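PDB 2O8R: polyphosphate kinase from Porphyromonas gingivalis, which probably catalyses the reversible, magnesium-dependent transfer of the terminal phosphate of ATP onto a growing chain of inorganic polyphosphate. Local coordinates for residues V349-Y354 with R677-I682. The protein carries 3 engineered substitutions. Residues are numbered along the deposited sequence; the frame is centred on the assembly and turned at random.
Sequences VPYYTY and RAQAAI
Y351 reaches from a loop of the first C-terminal, phospholipase D-like domain to the start of helix 678-691 and lays its ring against I682 and Q679. The loop joins strand 345-349 to helix 355-365, so this buried contact ties it to a helix near the end of the chain. From CB, which points to the helix, the chain turns with CG anti to the carbonyl carbon (chi1 -45°), carrying the ring across to the first helical turn. Tyrosine suits the place, being long enough to span the gap and flat enough to receive a methyl. CD2, CE2 and CZ lie against CG2 of I682, which stands 3.6 Å from the centroid of the Y351 ring and 18° off its normal, a CH-pi contact. CD of P350, the preceding residue, touches the opposite face near its rim. A beta-branched isoleucine fits, since CG2 meets the ring while its side chain also packs on I645 and I648 of helix 636-651. At the rim, Y351 CE1 lies 3.5 Å from the backbone O of Q679, near the ring plane. Glutamine serves twice: its side chain crosses the tyrosine at about a right angle, CB and CG beside the phenol oxygen, while NE2 bonds E596 and OE1 the backbone N of Y594. At the tip, Y351 OH rests 3.5 Å from CG of Q679 and 3.9 Å from CD1 of I682.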
ATOM      1  N   VAL A 349      26.149  -0.737  -2.447  1.00 39.07           N
ATOM      2  CA  VAL A 349      24.919  -1.175  -3.063  1.00 47.48           C
ATOM      3  C   VAL A 349      24.421  -0.289  -4.147  1.00 52.61           C
ATOM      4  O   VAL A 349      24.541   0.934  -4.053  1.00 50.10           O
ATOM      5  CB  VAL A 349      23.716  -1.293  -2.102  1.00 50.63           C
ATOM      6  CG1 VAL A 349      23.944  -2.361  -1.068  1.00 37.30           C
ATOM      7  CG2 VAL A 349      23.350   0.084  -1.485  1.00 30.18           C
ATOM      8  N   PRO A 350      24.177  -0.934  -5.271  1.00 55.91           N
ATOM      9  CA  PRO A 350      23.250  -1.728  -6.030  1.00 38.51           C
ATOM     10  C   PRO A 350      24.164  -2.901  -6.417  1.00 48.81           C
ATOM     11  O   PRO A 350      23.710  -4.037  -6.490  1.00 73.15           O
ATOM     12  CB  PRO A 350      22.916  -0.856  -7.233  1.00 27.00           C
ATOM     13  CG  PRO A 350      23.725   0.408  -7.054  1.00 54.71           C
ATOM     14  CD  PRO A 350      24.862  -0.014  -6.182  1.00 45.06           C
ATOM     15  N   TYR A 351      25.461  -2.595  -6.588  1.00 51.30           N
ATOM     16  CA  TYR A 351      26.535  -3.516  -6.992  1.00 52.93           C
ATOM     17  C   TYR A 351      26.591  -4.801  -6.159  1.00 54.76           C
ATOM     18  O   TYR A 351      26.731  -5.887  -6.706  1.00 56.78           O
ATOM     19  CB  TYR A 351      27.899  -2.804  -6.939  1.00 62.23           C
ATOM     20  CG  TYR A 351      27.928  -1.408  -7.556  1.00 62.35           C
ATOM     21  CD1 TYR A 351      27.707  -1.223  -8.912  1.00 47.77           C
ATOM     22  CD2 TYR A 351      28.198  -0.281  -6.784  1.00 45.74           C
ATOM     23  CE1 TYR A 351      27.731   0.033  -9.486  1.00 49.69           C
ATOM     24  CE2 TYR A 351      28.203   0.989  -7.353  1.00 40.94           C
ATOM     25  CZ  TYR A 351      27.982   1.138  -8.712  1.00 51.68           C
ATOM     26  OH  TYR A 351      28.000   2.385  -9.309  1.00 50.39           O
ATOM     27  N   TYR A 352      26.480  -4.665  -4.842  1.00 42.38           N
ATOM     28  CA  TYR A 352      26.300  -5.801  -3.954  1.00 45.02           C
ATOM     29  C   TYR A 352      24.837  -5.850  -3.550  1.00 63.84           C
ATOM     30  O   TYR A 352      24.125  -4.857  -3.739  1.00 70.15           O
ATOM     31  CB  TYR A 352      27.143  -5.635  -2.703  1.00 47.57           C
ATOM     32  CG  TYR A 352      28.626  -5.846  -2.905  1.00 61.19           C
ATOM     33  CD1 TYR A 352      29.209  -7.078  -2.638  1.00 54.08           C
ATOM     34  CD2 TYR A 352      29.446  -4.811  -3.340  1.00 45.68           C
ATOM     35  CE1 TYR A 352      30.555  -7.285  -2.806  1.00 40.05           C
ATOM     36  CE2 TYR A 352      30.803  -5.008  -3.523  1.00 57.88           C
ATOM     37  CZ  TYR A 352      31.356  -6.249  -3.253  1.00 67.85           C
ATOM     38  OH  TYR A 352      32.713  -6.453  -3.424  1.00 65.96           O
ATOM     39  N   THR A 353      24.390  -6.988  -3.001  1.00 53.29           N
ATOM     40  CA  THR A 353      23.020  -7.116  -2.488  1.00 53.42           C
ATOM     41  C   THR A 353      22.777  -6.223  -1.304  1.00 47.71           C
ATOM     42  O   THR A 353      23.705  -5.721  -0.677  1.00 53.85           O
ATOM     43  CB  THR A 353      22.651  -8.549  -1.986  1.00 66.32           C
ATOM     44  OG1 THR A 353      23.840  -9.300  -1.711  1.00 60.50           O
ATOM     45  CG2 THR A 353      21.759  -9.288  -2.992  1.00 72.96           C
ATOM     46  N   TYR A 354      21.500  -6.058  -0.997  1.00 56.60           N
ATOM     47  CA  TYR A 354      21.066  -5.408   0.214  1.00 50.69           C
ATOM     48  C   TYR A 354      20.955  -6.429   1.345  1.00 52.08           C
ATOM     49  O   TYR A 354      20.811  -6.067   2.516  1.00 60.91           O
ATOM     50  CB  TYR A 354      19.710  -4.759  -0.036  1.00 54.23           C
ATOM     51  CG  TYR A 354      19.776  -3.423  -0.745  1.00 69.84           C
ATOM     52  CD1 TYR A 354      19.863  -3.347  -2.130  1.00 58.42           C
ATOM     53  CD2 TYR A 354      19.737  -2.234  -0.025  1.00 66.01           C
ATOM     54  CE1 TYR A 354      19.913  -2.119  -2.786  1.00 59.11           C
ATOM     55  CE2 TYR A 354      19.792  -1.004  -0.669  1.00 72.47           C
ATOM     56  CZ  TYR A 354      19.875  -0.948  -2.049  1.00 69.56           C
ATOM     57  OH  TYR A 354      19.914   0.282  -2.680  1.00 71.69           O
ATOM     58  N   ARG A 677      32.187   4.938 -18.109  1.00 57.25           N
ATOM     59  CA  ARG A 677      31.069   5.401 -17.322  1.00 61.07           C
ATOM     60  C   ARG A 677      31.095   4.698 -15.963  1.00 61.66           C
ATOM     61  O   ARG A 677      31.141   3.457 -15.853  1.00 46.59           O
ATOM     62  CB  ARG A 677      29.744   5.306 -18.089  1.00 60.19           C
ATOM     63  CG  ARG A 677      28.723   4.394 -17.542  1.00 52.47           C
ATOM     64  CD  ARG A 677      27.352   4.719 -18.104  1.00 58.59           C
ATOM     65  NE  ARG A 677      26.317   4.038 -17.330  1.00 66.95           N
ATOM     66  CZ  ARG A 677      26.004   2.756 -17.468  1.00 55.07           C
ATOM     67  NH1 ARG A 677      26.636   2.011 -18.363  1.00 58.06           N
ATOM     68  NH2 ARG A 677      25.056   2.216 -16.711  1.00 60.58           N
ATOM     69  N   ALA A 678      31.123   5.535 -14.931  1.00 45.70           N
ATOM     70  CA  ALA A 678      31.486   5.108 -13.597  1.00 51.00           C
ATOM     71  C   ALA A 678      30.612   3.980 -13.057  1.00 58.13           C
ATOM     72  O   ALA A 678      31.115   3.086 -12.378  1.00 51.84           O
ATOM     73  CB  ALA A 678      31.506   6.305 -12.645  1.00 38.83           C
ATOM     74  N   GLN A 679      29.320   4.005 -13.379  1.00 45.13           N
ATOM     75  CA  GLN A 679      28.398   3.015 -12.843  1.00 34.08           C
ATOM     76  C   GLN A 679      28.571   1.655 -13.509  1.00 43.04           C
ATOM     77  O   GLN A 679      28.385   0.615 -12.867  1.00 43.35           O
ATOM     78  CB  GLN A 679      26.946   3.522 -12.846  1.00 38.83           C
ATOM     79  CG  GLN A 679      26.679   4.554 -11.717  1.00 32.43           C
ATOM     80  CD  GLN A 679      25.238   5.096 -11.673  1.00 38.42           C
ATOM     81  OE1 GLN A 679      24.340   4.607 -12.357  1.00 57.54           O
ATOM     82  NE2 GLN A 679      25.022   6.096 -10.845  1.00 32.37           N
ATOM     83  N   ALA A 680      28.967   1.652 -14.779  1.00 38.83           N
ATOM     84  CA  ALA A 680      29.388   0.397 -15.404  1.00 49.27           C
ATOM     85  C   ALA A 680      30.729  -0.063 -14.824  1.00 47.95           C
ATOM     86  O   ALA A 680      30.857  -1.180 -14.326  1.00 55.65           O
ATOM     87  CB  ALA A 680      29.471   0.542 -16.904  1.00 33.92           C
ATOM     88  N   ALA A 681      31.709   0.830 -14.841  1.00 49.12           N
ATOM     89  CA  ALA A 681      33.072   0.476 -14.466  1.00 53.11           C
ATOM     90  C   ALA A 681      33.223  -0.014 -13.026  1.00 57.69           C
ATOM     91  O   ALA A 681      33.998  -0.941 -12.760  1.00 66.77           O
ATOM     92  CB  ALA A 681      33.996   1.644 -14.724  1.00 45.85           C
ATOM     93  N   ILE A 682      32.493   0.616 -12.107  1.00 56.25           N
ATOM     94  CA  ILE A 682      32.549   0.255 -10.696  1.00 50.30           C
ATOM     95  C   ILE A 682      32.046  -1.172 -10.512  1.00 60.35           C
ATOM     96  O   ILE A 682      32.617  -1.950  -9.736  1.00 62.52           O
ATOM     97  CB  ILE A 682      31.736   1.213  -9.821  1.00 49.72           C
ATOM     98  CG1 ILE A 682      32.466   2.543  -9.668  1.00 48.94           C
ATOM     99  CG2 ILE A 682      31.493   0.621  -8.441  1.00 24.72           C
ATOM    100  CD1 ILE A 682      31.674   3.562  -8.846  1.00 44.35           C
TER